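Local coordinates for protein putative glycosyl hydrolase (Bacteroides thetaiotaomicron VPI-5482, PDB 3K11) that is a putative glycosyl hydrolase of family 88, probably cleaving glycosidic linkages, although its own substrate is not established, at residues N179-Y182 against T188-R191; A210-S215 against A227-Q232; K231-F236 against L272-E277; G251-S256 against M380-A385. All coordinates share one frame; numbering follows the deposited sequence. Where two conformers were deposited one is given.

How the contacts relate
Followed from the N terminus, contact 1 comes first, closing a loop of five residues just after helix 167-180. Contact 2 lies wholly beyond it and folds helix 222-240 back against helix 202-217. Contact 3 starts on Lys231 and Gln232, where contact 2 ends, and carries the same helix 222-240 across to helix 265-281. Contact 4 crosses contact 3: residues 251-256 fall within the loop that contact 3 closes, whereas 380-385 come more than a hundred residues later; it joins the end of strand 247-253 to the loop leading into helix 384-388. Phe189 N and Gln232 OE1 probably form a hydrogen bond, tying contact 1 to contacts 2 and 3.

Contact 1. Residues N179-Y182 against T188-R191; sequences NKEY and TFAR. With EDO (1,2-ethanediol), chain I.
Tyr182 and Ala190 bring their backbones together, with CA atoms 5.7 Å apart, and the join is one nearly straight hydrogen bond from Ala190 N to Tyr182 O, 3.0 Å long with an N-H...O angle of 167°. The Tyr182 ring, swung anti to the backbone N (chi1 -174°), lies alongside the same alanine: CD2 is 3.9 Å from Ala190 CB, and Ala190 O lies in the ring plane at its edge. The small alanine lets the ring lie close to the backbone, and the phenol hydroxyl is hydrogen-bonded to Asn197. Glu181 is deposited in two conformers, so its approach to the Phe189 ring, CG 3.8 Å from CD1 in one of them, is doubtful.

Arg191 turns away from residues 179-182 on an extended chain. Its guanidinium holds a 1,2-ethanediol with two bonds, NH1 to O2 (3.1 Å) and NH2 to O1 (2.9 Å). The diol probably came from the crystallisation liquor, but such molecules often mark pockets. A salt bridge from NH2 to Asp203 and a cation-pi contact with Trp200 also hold this arginine.

Thr188 and Ala190 touch Leu199 of strand 198-200, and Phe189 touches Ile177 of helix 167-180 and Phe236 of helix 222-240, so the loop packs on both helices and on the strand.

Contact 2. Residues A210-S215 against A227-Q232; sequences AVAQMS and AEAVKQ
Val211 lays its CG1 methyl against the backbone of the facing helix, 3.7 Å from Ala229 N and 4.0 Å from Ala229 CB. The Ala229 methyl is received in turn by helix 202-217, 3.9 Å from Ala212 N and 4.2 Å from Ala212 CB. CG1 reaches the facing helix because it stands anti to the Val211 backbone N (chi1 179°), beside the carbonyl carbon. It also touches the aliphatic root of Glu228, whose CB is 4.0 Å away.

Alanines at the crossing leave room for the helix axes to come within 8.4 Å at an angle of 160°, an antiparallel pair of consecutive helices joined by a short turn. Such helical hairpins build the (alpha/alpha)6 barrel of family 88 hydrolases, and this pair is consistent with that fold.

Further out, the Glu228 chain bends at CG and leads its carboxylate away from Val211. OE2 takes a hydrogen bond from Gln232 NE2 (2.9 Å) one turn later; the donor arrives on the anti side, 31° out of the carboxylate plane. The same oxygen forms a salt bridge with Arg183. Putting an alanine in place of Glu228 would probably leave Arg183 short of this countercharge and Gln232 NE2 without one of its acceptors. The Gln232 amide matters beyond this face, since NE2 also binds Gly187 O and OE1 meets the loop of contact 1. On helix 202-217, Ser215 OG turns back to Ala212 O at 2.7 Å, in the carbonyl plane, which satisfies a buried hydroxyl within its own helix.

Contact 3. Residues K231-F236 against L272-E277; sequences KQFLQF and LLTACE
Phe233 spans the gap to helix 265-281 almost alone, reaching Ala275 with CE2 and Thr274 with CD2. Its CG stands anti to the backbone N (chi1 -171°), which throws the ring outward from helix 222-240, and chi2 of -86° turns the ring across the side-chain axis. CE2 thereby comes to 3.9 Å from both Ala275 CA and Ala275 CB, with CZ 4.1 Å from the same methyl. Alanine suits this place because the ring can settle almost onto the backbone.

Thr274 meets the ring at its edge, near the plane, through CG2, 4.1 Å from CD2; the two side chains run past one another in opposite directions. Its chi1 of -62° divides the two branches: OG1 lies beside the backbone N and is hydrogen-bonded to Trp270 O, so the buried hydroxyl has a partner within its own helix while the CG2 methyl is left for the ring.

Helix-on-helix packing of this kind, with an aromatic filling the space between, fits the (alpha/alpha)6 barrel expected of family 88. A serine at Phe233 would probably open a gap between the helices and take from Thr274 CG2 and Ala275 CB their contact with this part of helix 222-240. The ring also touches Met204 of helix 202-217 and Tyr295 of helix 289-304, while Phe205 packs on Thr274 and Phe296 on Ala275.

Contact 4. Residues G251-S256 against M380-A385; sequences GWVESS and MAFDPA
Met380, a selenomethionine, reaches Gly251 on a chain that is anti about its first two bonds (chi1 -175°, chi2 180°) and then bends at chi3, -63°, laying its terminal methyl against the strand. Phe382 takes a different first torsion, CG beside its backbone N, and points its ring at Val253, whose CG2 likewise lies beside the backbone N.

The selenoether end of Met380 (a thioether in ordinary methionine) lies against the backbone, with CE 3.4 Å and SE 3.8 Å from Gly251 CA. Any side chain at Gly251 would meet the selenium, since a CB there would lie only 2.4 Å from SE, so the missing side chain is what admits the long flexible residue. Next along, Val253 CG2 comes obliquely to the far end of the Phe382 ring, 3.8 Å from CZ and 4.1 Å from CE2, a fit of branched methyl to aromatic carbon.

Val253 ends the strand and opens a type I turn to Ser256, closed by Ser256 N to Val253 O at 3.1 Å. On the other side the loop runs into helix 384-388, where Asp383 occupies the N-cap and its OD1 accepts from Phe386 N. Asp383 OD2 is hydrogen-bonded to Tyr24 of the second subunit, and Ser256 OG to Asp346 of the second subunit.

No hydrogen bond joins the two segments, so strand 247-253 and the 380-385 loop are held together here by apolar shape-matching, while their polar groups bind the helix start, the turn and the neighbouring subunit.

Contact 1. Residues N179-Y182 against T188-R191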
loop_
_atom_site.group_PDB
_atom_site.type_symbol
_atom_site.label_atom_id
_atom_site.label_comp_id
_atom_site.label_asym_id
_atom_site.label_seq_id
_atom_site.Cartn_x
_atom_site.Cartn_y
_atom_site.Cartn_z
ATOM N N ASN A 179 36.161 18.859 -12.359
ATOM C CA ASN A 179 37.118 19.516 -11.502
ATOM C C ASN A 179 36.595 20.490 -10.441
ATOM O O ASN A 179 37.279 20.731 -9.463
ATOM C CB ASN A 179 38.092 20.310 -12.374
ATOM C CG ASN A 179 38.908 19.432 -13.293
ATOM O OD1 ASN A 179 39.414 18.425 -12.861
ATOM N ND2 ASN A 179 39.092 19.845 -14.529
ATOM N N LYS A 180 35.430 21.084 -10.645
ATOM C CA LYS A 180 34.919 22.091 -9.746
ATOM C C LYS A 180 33.733 21.695 -8.881
ATOM O O LYS A 180 33.604 22.165 -7.751
ATOM C CB LYS A 180 34.555 23.298 -10.563
ATOM C CG LYS A 180 35.779 23.886 -11.277
ATOM C CD LYS A 180 35.401 25.183 -11.948
ATOM C CE LYS A 180 36.613 25.807 -12.687
ATOM N NZ LYS A 180 36.226 27.074 -13.429
ATOM N N GLU A 181 32.856 20.862 -9.408
ATOM C CA GLU A 181 31.689 20.415 -8.655
ATOM C C GLU A 181 32.071 19.829 -7.292
ATOM O O GLU A 181 33.004 19.034 -7.208
ATOM C CB GLU A 181 30.921 19.363 -9.473
ATOM C CG GLU A 181 29.746 18.673 -8.754
ATOM C CD GLU A 181 28.770 19.642 -8.098
ATOM O OE1 GLU A 181 28.318 20.606 -8.769
ATOM O OE2 GLU A 181 28.460 19.455 -6.906
ATOM N N TYR A 182 31.333 20.215 -6.244
ATOM C CA TYR A 182 31.537 19.695 -4.908
ATOM C C TYR A 182 31.267 18.185 -4.867
ATOM O O TYR A 182 30.356 17.667 -5.545
ATOM C CB TYR A 182 30.585 20.363 -3.925
ATOM C CG TYR A 182 30.852 19.951 -2.495
ATOM C CD1 TYR A 182 31.938 20.459 -1.812
ATOM C CD2 TYR A 182 30.029 19.075 -1.823
ATOM C CE1 TYR A 182 32.221 20.060 -0.516
ATOM C CE2 TYR A 182 30.300 18.685 -0.522
ATOM C CZ TYR A 182 31.413 19.165 0.119
ATOM O OH TYR A 182 31.708 18.812 1.403
ATOM N N THR A 188 32.053 11.189 -4.611
ATOM C CA THR A 188 30.661 11.215 -5.096
ATOM C C THR A 188 30.139 12.653 -5.275
ATOM O O THR A 188 30.274 13.489 -4.389
ATOM C CB THR A 188 29.685 10.474 -4.153
ATOM O OG1 THR A 188 30.238 9.226 -3.707
ATOM C CG2 THR A 188 28.282 10.309 -4.827
ATOM N N PHE A 189 29.602 12.952 -6.452
ATOM C CA PHE A 189 29.011 14.288 -6.680
ATOM C C PHE A 189 27.984 14.567 -5.574
ATOM O O PHE A 189 27.102 13.763 -5.364
ATOM C CB PHE A 189 28.314 14.366 -8.033
ATOM C CG PHE A 189 29.240 14.213 -9.226
ATOM C CD1 PHE A 189 30.366 14.992 -9.351
ATOM C CD2 PHE A 189 28.907 13.345 -10.268
ATOM C CE1 PHE A 189 31.185 14.873 -10.489
ATOM C CE2 PHE A 189 29.724 13.247 -11.392
ATOM C CZ PHE A 189 30.840 13.989 -11.482
ATOM N N ALA A 190 28.084 15.748 -4.923
ATOM C CA ALA A 190 27.254 16.094 -3.764
ATOM C C ALA A 190 26.884 17.564 -3.782
ATOM O O ALA A 190 27.345 18.344 -4.647
ATOM C CB ALA A 190 28.022 15.778 -2.479
ATOM N N ARG A 191 26.038 17.937 -2.833
ATOM C CA ARG A 191 25.624 19.328 -2.621
ATOM C C ARG A 191 25.737 19.663 -1.160
ATOM O O ARG A 191 25.755 18.780 -0.307
ATOM C CB ARG A 191 24.183 19.552 -3.074
ATOM C CG ARG A 191 23.914 19.085 -4.475
ATOM C CD ARG A 191 22.660 19.676 -5.021
ATOM N NE ARG A 191 22.258 18.978 -6.237
ATOM C CZ ARG A 191 21.146 19.233 -6.909
ATOM N NH1 ARG A 191 20.327 20.186 -6.511
ATOM N NH2 ARG A 191 20.848 18.521 -7.981
HETATM C C1 EDO I . 17.686 19.252 -10.239
HETATM O O1 EDO I . 18.742 18.326 -10.004
HETATM C C2 EDO I . 17.288 19.847 -8.902
HETATM O O2 EDO I . 18.184 20.900 -8.642
#

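Contact 2. Residues A210-S215 against A227-Q232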
loop_
_atom_site.group_PDB
_atom_site.type_symbol
_atom_site.label_atom_id
_atom_site.label_comp_id
_atom_site.label_asym_id
_atom_site.label_seq_id
_atom_site.Cartn_x
_atom_site.Cartn_y
_atom_site.Cartn_z
ATOM N N ALA A 210 27.298 12.617 -18.571
ATOM C CA ALA A 210 28.342 13.473 -19.120
ATOM C C ALA A 210 29.709 12.789 -19.035
ATOM O O ALA A 210 30.518 12.860 -19.967
ATOM C CB ALA A 210 28.378 14.801 -18.361
ATOM N N VAL A 211 29.981 12.202 -17.868
ATOM C CA VAL A 211 31.243 11.495 -17.651
ATOM C C VAL A 211 31.311 10.299 -18.597
ATOM O O VAL A 211 32.320 10.098 -19.252
ATOM C CB VAL A 211 31.447 11.105 -16.163
ATOM C CG1 VAL A 211 32.784 10.335 -15.986
ATOM C CG2 VAL A 211 31.410 12.362 -15.250
ATOM N N ALA A 212 30.244 9.491 -18.685
ATOM C CA ALA A 212 30.191 8.369 -19.623
ATOM C C ALA A 212 30.430 8.811 -21.089
ATOM O O ALA A 212 31.222 8.197 -21.819
ATOM C CB ALA A 212 28.838 7.582 -19.469
ATOM N N GLN A 213 29.788 9.894 -21.511
ATOM C CA GLN A 213 29.986 10.380 -22.875
ATOM C C GLN A 213 31.371 10.939 -23.106
ATOM O O GLN A 213 31.937 10.764 -24.199
ATOM C CB GLN A 213 28.898 11.404 -23.244
ATOM C CG GLN A 213 27.526 10.745 -23.513
ATOM C CD GLN A 213 27.504 9.902 -24.745
ATOM O OE1 GLN A 213 28.188 10.189 -25.717
ATOM N NE2 GLN A 213 26.719 8.829 -24.727
HETATM N N MSE A 214 31.935 11.610 -22.111
HETATM C CA MSE A 214 33.302 12.123 -22.251
HETATM C C MSE A 214 34.290 10.997 -22.470
HETATM O O MSE A 214 35.329 11.225 -23.109
HETATM C CB MSE A 214 33.803 12.921 -21.053
HETATM C CG MSE A 214 33.584 14.353 -21.036
HETATM SE SE MSE A 214 33.986 15.409 -22.564
HETATM C CE MSE A 214 35.659 16.095 -22.253
ATOM N N SER A 215 33.999 9.786 -21.966
ATOM C CA SER A 215 34.882 8.654 -22.254
ATOM C C SER A 215 34.946 8.366 -23.747
ATOM O O SER A 215 35.929 7.818 -24.217
ATOM C CB SER A 215 34.466 7.384 -21.487
ATOM O OG SER A 215 33.429 6.690 -22.145
ATOM N N ALA A 227 35.705 4.480 -15.715
ATOM C CA ALA A 227 35.833 4.098 -14.340
ATOM C C ALA A 227 35.160 5.086 -13.428
ATOM O O ALA A 227 34.533 4.682 -12.461
ATOM C CB ALA A 227 37.303 3.877 -13.948
ATOM N N GLU A 228 35.302 6.388 -13.703
ATOM C CA GLU A 228 34.664 7.406 -12.842
ATOM C C GLU A 228 33.159 7.352 -12.952
ATOM O O GLU A 228 32.465 7.443 -11.935
ATOM C CB GLU A 228 35.181 8.791 -13.182
ATOM C CG GLU A 228 34.659 9.919 -12.265
ATOM C CD GLU A 228 35.097 9.776 -10.817
ATOM O OE1 GLU A 228 36.032 8.984 -10.520
ATOM O OE2 GLU A 228 34.512 10.483 -9.976
ATOM N N ALA A 229 32.640 7.151 -14.161
ATOM C CA ALA A 229 31.177 7.001 -14.329
ATOM C C ALA A 229 30.612 5.848 -13.502
ATOM O O ALA A 229 29.601 5.985 -12.782
ATOM C CB ALA A 229 30.840 6.853 -15.818
ATOM N N VAL A 230 31.286 4.702 -13.569
ATOM C CA VAL A 230 30.894 3.537 -12.762
ATOM C C VAL A 230 31.020 3.775 -11.241
ATOM O O VAL A 230 30.143 3.406 -10.451
ATOM C CB VAL A 230 31.666 2.277 -13.209
ATOM C CG1 VAL A 230 31.442 1.087 -12.253
ATOM C CG2 VAL A 230 31.193 1.883 -14.649
ATOM N N LYS A 231 32.120 4.381 -10.843
ATOM C CA LYS A 231 32.365 4.681 -9.440
ATOM C C LYS A 231 31.268 5.563 -8.886
ATOM O O LYS A 231 30.736 5.321 -7.812
ATOM C CB LYS A 231 33.713 5.407 -9.330
ATOM C CG LYS A 231 34.145 5.702 -7.891
ATOM C CD LYS A 231 35.439 6.521 -7.807
ATOM C CE LYS A 231 35.744 6.924 -6.298
ATOM N NZ LYS A 231 36.580 8.130 -6.208
ATOM N N GLN A 232 30.920 6.625 -9.611
ATOM C CA GLN A 232 29.778 7.451 -9.199
ATOM C C GLN A 232 28.531 6.621 -9.084
ATOM O O GLN A 232 27.803 6.669 -8.084
ATOM C CB GLN A 232 29.516 8.542 -10.249
ATOM C CG GLN A 232 30.599 9.616 -10.295
ATOM C CD GLN A 232 30.672 10.495 -9.069
ATOM O OE1 GLN A 232 29.688 10.705 -8.393
ATOM N NE2 GLN A 232 31.864 11.040 -8.812
#

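Contact 3. Residues K231-F236 against L272-E277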
loop_
_atom_site.group_PDB
_atom_site.type_symbol
_atom_site.label_atom_id
_atom_site.label_comp_id
_atom_site.label_asym_id
_atom_site.label_seq_id
_atom_site.Cartn_x
_atom_site.Cartn_y
_atom_site.Cartn_z
ATOM N N LYS A 231 32.120 4.381 -10.843
ATOM C CA LYS A 231 32.365 4.681 -9.440
ATOM C C LYS A 231 31.268 5.563 -8.886
ATOM O O LYS A 231 30.736 5.321 -7.812
ATOM C CB LYS A 231 33.713 5.407 -9.330
ATOM C CG LYS A 231 34.145 5.702 -7.891
ATOM C CD LYS A 231 35.439 6.521 -7.807
ATOM C CE LYS A 231 35.744 6.924 -6.298
ATOM N NZ LYS A 231 36.580 8.130 -6.208
ATOM N N GLN A 232 30.920 6.625 -9.611
ATOM C CA GLN A 232 29.778 7.451 -9.199
ATOM C C GLN A 232 28.531 6.621 -9.084
ATOM O O GLN A 232 27.803 6.669 -8.084
ATOM C CB GLN A 232 29.516 8.542 -10.249
ATOM C CG GLN A 232 30.599 9.616 -10.295
ATOM C CD GLN A 232 30.672 10.495 -9.069
ATOM O OE1 GLN A 232 29.688 10.705 -8.393
ATOM N NE2 GLN A 232 31.864 11.040 -8.812
ATOM N N PHE A 233 28.249 5.870 -10.127
ATOM C CA PHE A 233 26.987 5.096 -10.100
ATOM C C PHE A 233 26.899 4.258 -8.844
ATOM O O PHE A 233 25.894 4.262 -8.150
ATOM C CB PHE A 233 26.864 4.211 -11.333
ATOM C CG PHE A 233 25.508 3.553 -11.468
ATOM C CD1 PHE A 233 25.219 2.334 -10.829
ATOM C CD2 PHE A 233 24.523 4.125 -12.240
ATOM C CE1 PHE A 233 23.973 1.755 -10.933
ATOM C CE2 PHE A 233 23.210 3.512 -12.320
ATOM C CZ PHE A 233 22.960 2.366 -11.673
ATOM N N LEU A 234 27.960 3.518 -8.543
ATOM C CA LEU A 234 27.877 2.561 -7.454
ATOM C C LEU A 234 27.945 3.231 -6.088
ATOM O O LEU A 234 27.325 2.769 -5.110
ATOM C CB LEU A 234 28.995 1.543 -7.613
ATOM C CG LEU A 234 28.984 0.611 -8.837
ATOM C CD1 LEU A 234 30.265 -0.208 -8.829
ATOM C CD2 LEU A 234 27.717 -0.319 -8.877
ATOM N N GLN A 235 28.648 4.343 -6.003
ATOM C CA GLN A 235 28.735 5.097 -4.719
ATOM C C GLN A 235 27.406 5.761 -4.374
ATOM O O GLN A 235 27.042 5.866 -3.198
ATOM C CB GLN A 235 29.913 6.094 -4.777
ATOM C CG GLN A 235 31.250 5.378 -4.598
ATOM C CD GLN A 235 32.483 6.251 -4.601
ATOM O OE1 GLN A 235 33.590 5.710 -4.473
ATOM N NE2 GLN A 235 32.333 7.569 -4.765
ATOM N N PHE A 236 26.697 6.280 -5.395
ATOM C CA PHE A 236 25.323 6.745 -5.221
ATOM C C PHE A 236 24.429 5.558 -4.845
ATOM O O PHE A 236 23.686 5.594 -3.874
ATOM C CB PHE A 236 24.734 7.367 -6.506
ATOM C CG PHE A 236 25.020 8.837 -6.695
ATOM C CD1 PHE A 236 24.232 9.782 -6.101
ATOM C CD2 PHE A 236 26.019 9.275 -7.542
ATOM C CE1 PHE A 236 24.460 11.144 -6.289
ATOM C CE2 PHE A 236 26.254 10.658 -7.718
ATOM C CZ PHE A 236 25.475 11.572 -7.087
ATOM N N LEU A 272 16.862 5.685 -13.247
ATOM C CA LEU A 272 16.633 4.634 -14.268
ATOM C C LEU A 272 17.267 5.036 -15.589
ATOM O O LEU A 272 17.909 4.221 -16.275
ATOM C CB LEU A 272 15.118 4.385 -14.422
ATOM C CG LEU A 272 14.704 3.019 -15.043
ATOM C CD1 LEU A 272 15.163 1.795 -14.188
ATOM C CD2 LEU A 272 13.194 2.997 -15.299
ATOM N N LEU A 273 17.116 6.322 -15.915
ATOM C CA LEU A 273 17.680 6.896 -17.149
ATOM C C LEU A 273 19.189 6.920 -17.094
ATOM O O LEU A 273 19.853 6.684 -18.116
ATOM C CB LEU A 273 17.061 8.287 -17.416
ATOM C CG LEU A 273 17.408 9.047 -18.690
ATOM C CD1 LEU A 273 17.358 8.227 -19.922
ATOM C CD2 LEU A 273 16.495 10.275 -18.824
ATOM N N THR A 274 19.751 7.214 -15.929
ATOM C CA THR A 274 21.213 7.154 -15.761
ATOM C C THR A 274 21.762 5.773 -16.069
ATOM O O THR A 274 22.760 5.616 -16.784
ATOM C CB THR A 274 21.606 7.510 -14.320
ATOM O OG1 THR A 274 21.183 8.847 -14.067
ATOM C CG2 THR A 274 23.117 7.450 -14.130
ATOM N N ALA A 275 21.112 4.743 -15.537
ATOM C CA ALA A 275 21.519 3.367 -15.845
ATOM C C ALA A 275 21.475 3.109 -17.347
ATOM O O ALA A 275 22.387 2.508 -17.897
ATOM C CB ALA A 275 20.637 2.393 -15.079
ATOM N N CYS A 276 20.415 3.558 -18.042
ATOM C CA CYS A 276 20.352 3.425 -19.503
ATOM C C CYS A 276 21.468 4.180 -20.199
ATOM O O CYS A 276 22.095 3.626 -21.082
ATOM C CB CYS A 276 18.998 3.920 -20.041
ATOM S SG CYS A 276 17.587 2.882 -19.561
ATOM N N GLU A 277 21.724 5.432 -19.810
ATOM C CA GLU A 277 22.790 6.191 -20.439
ATOM C C GLU A 277 24.168 5.553 -20.258
ATOM O O GLU A 277 25.006 5.549 -21.181
ATOM C CB GLU A 277 22.801 7.601 -19.903
ATOM C CG GLU A 277 21.582 8.461 -20.293
ATOM C CD GLU A 277 21.622 8.942 -21.707
ATOM O OE1 GLU A 277 21.114 8.224 -22.579
ATOM O OE2 GLU A 277 22.063 10.088 -21.929
#

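Contact 4. Residues G251-S256 against M380-A385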
loop_
_atom_site.group_PDB
_atom_site.type_symbol
_atom_site.label_atom_id
_atom_site.label_comp_id
_atom_site.label_asym_id
_atom_site.label_seq_id
_atom_site.Cartn_x
_atom_site.Cartn_y
_atom_site.Cartn_z
ATOM N N GLY A 251 16.786 11.617 -1.430
ATOM C CA GLY A 251 17.899 12.271 -0.775
ATOM C C GLY A 251 18.593 11.456 0.276
ATOM O O GLY A 251 18.059 10.487 0.856
ATOM N N TRP A 252 19.801 11.886 0.566
ATOM C CA TRP A 252 20.667 11.219 1.563
ATOM C C TRP A 252 21.597 12.254 2.155
ATOM O O TRP A 252 22.454 12.770 1.464
ATOM C CB TRP A 252 21.496 10.128 0.882
ATOM C CG TRP A 252 22.301 9.258 1.787
ATOM C CD1 TRP A 252 21.909 8.072 2.375
ATOM C CD2 TRP A 252 23.685 9.452 2.162
ATOM N NE1 TRP A 252 22.944 7.554 3.106
ATOM C CE2 TRP A 252 24.048 8.374 2.975
ATOM C CE3 TRP A 252 24.641 10.439 1.865
ATOM C CZ2 TRP A 252 25.332 8.236 3.495
ATOM C CZ3 TRP A 252 25.910 10.281 2.366
ATOM C CH2 TRP A 252 26.227 9.220 3.196
ATOM N N VAL A 253 21.440 12.509 3.450
ATOM C CA VAL A 253 22.285 13.464 4.170
ATOM C C VAL A 253 23.305 12.697 4.995
ATOM O O VAL A 253 22.968 11.889 5.860
ATOM C CB VAL A 253 21.445 14.399 5.087
ATOM C CG1 VAL A 253 22.365 15.341 5.898
ATOM C CG2 VAL A 253 20.450 15.220 4.182
ATOM N N GLU A 254 24.565 12.983 4.761
ATOM C CA GLU A 254 25.630 12.150 5.342
ATOM C C GLU A 254 25.592 12.099 6.845
ATOM O O GLU A 254 25.794 11.038 7.410
ATOM C CB GLU A 254 26.977 12.633 4.874
ATOM C CG GLU A 254 28.195 11.807 5.325
ATOM C CD GLU A 254 29.457 12.455 4.806
ATOM O OE1 GLU A 254 29.839 13.527 5.344
ATOM O OE2 GLU A 254 30.051 11.891 3.842
ATOM N N SER A 255 25.300 13.219 7.496
ATOM C CA SER A 255 25.304 13.244 8.961
ATOM C C SER A 255 24.150 12.526 9.631
ATOM O O SER A 255 24.220 12.207 10.838
ATOM C CB SER A 255 25.316 14.661 9.485
ATOM O OG SER A 255 24.088 15.347 9.266
ATOM N N SER A 256 23.078 12.305 8.897
ATOM C CA SER A 256 21.878 11.737 9.508
ATOM C C SER A 256 22.043 10.263 9.877
ATOM O O SER A 256 22.570 9.478 9.105
ATOM C CB SER A 256 20.634 11.916 8.624
ATOM O OG SER A 256 20.226 13.275 8.543
HETATM N N MSE A 380 14.383 19.004 -2.123
HETATM C CA MSE A 380 14.411 17.869 -1.186
HETATM C C MSE A 380 13.689 18.174 0.095
HETATM O O MSE A 380 13.900 19.220 0.703
HETATM C CB MSE A 380 15.866 17.535 -0.852
HETATM C CG MSE A 380 16.034 16.268 0.023
HETATM SE SE MSE A 380 17.856 15.899 0.405
HETATM C CE MSE A 380 18.382 15.595 -1.509
ATOM N N ALA A 381 12.850 17.258 0.537
ATOM C CA ALA A 381 12.158 17.412 1.802
ATOM C C ALA A 381 12.344 16.130 2.644
ATOM O O ALA A 381 12.684 15.036 2.109
ATOM C CB ALA A 381 10.635 17.664 1.575
ATOM N N PHE A 382 12.027 16.263 3.927
ATOM C CA PHE A 382 11.930 15.138 4.818
ATOM C C PHE A 382 10.534 14.999 5.440
ATOM O O PHE A 382 10.356 14.525 6.551
ATOM C CB PHE A 382 13.056 15.188 5.856
ATOM C CG PHE A 382 14.372 14.938 5.237
ATOM C CD1 PHE A 382 14.669 13.679 4.742
ATOM C CD2 PHE A 382 15.263 15.947 5.040
ATOM C CE1 PHE A 382 15.845 13.440 4.076
ATOM C CE2 PHE A 382 16.420 15.705 4.396
ATOM C CZ PHE A 382 16.722 14.461 3.936
ATOM N N ASP A 383 9.536 15.420 4.680
ATOM C CA ASP A 383 8.128 15.190 5.064
ATOM C C ASP A 383 7.358 14.911 3.781
ATOM O O ASP A 383 7.769 15.354 2.708
ATOM C CB ASP A 383 7.526 16.373 5.843
ATOM C CG ASP A 383 7.248 17.582 4.971
ATOM O OD1 ASP A 383 6.259 17.530 4.188
ATOM O OD2 ASP A 383 7.972 18.601 5.122
ATOM N N PRO A 384 6.269 14.131 3.877
ATOM C CA PRO A 384 5.526 13.793 2.662
ATOM C C PRO A 384 4.650 14.881 2.085
ATOM O O PRO A 384 4.404 14.876 0.889
ATOM C CB PRO A 384 4.642 12.626 3.099
ATOM C CG PRO A 384 4.442 12.854 4.589
ATOM C CD PRO A 384 5.769 13.425 5.074
ATOM N N ALA A 385 4.167 15.800 2.906
ATOM C CA ALA A 385 3.298 16.883 2.387
ATOM C C ALA A 385 3.954 17.679 1.257
ATOM O O ALA A 385 3.324 17.971 0.249
ATOM C CB ALA A 385 2.845 17.810 3.552
#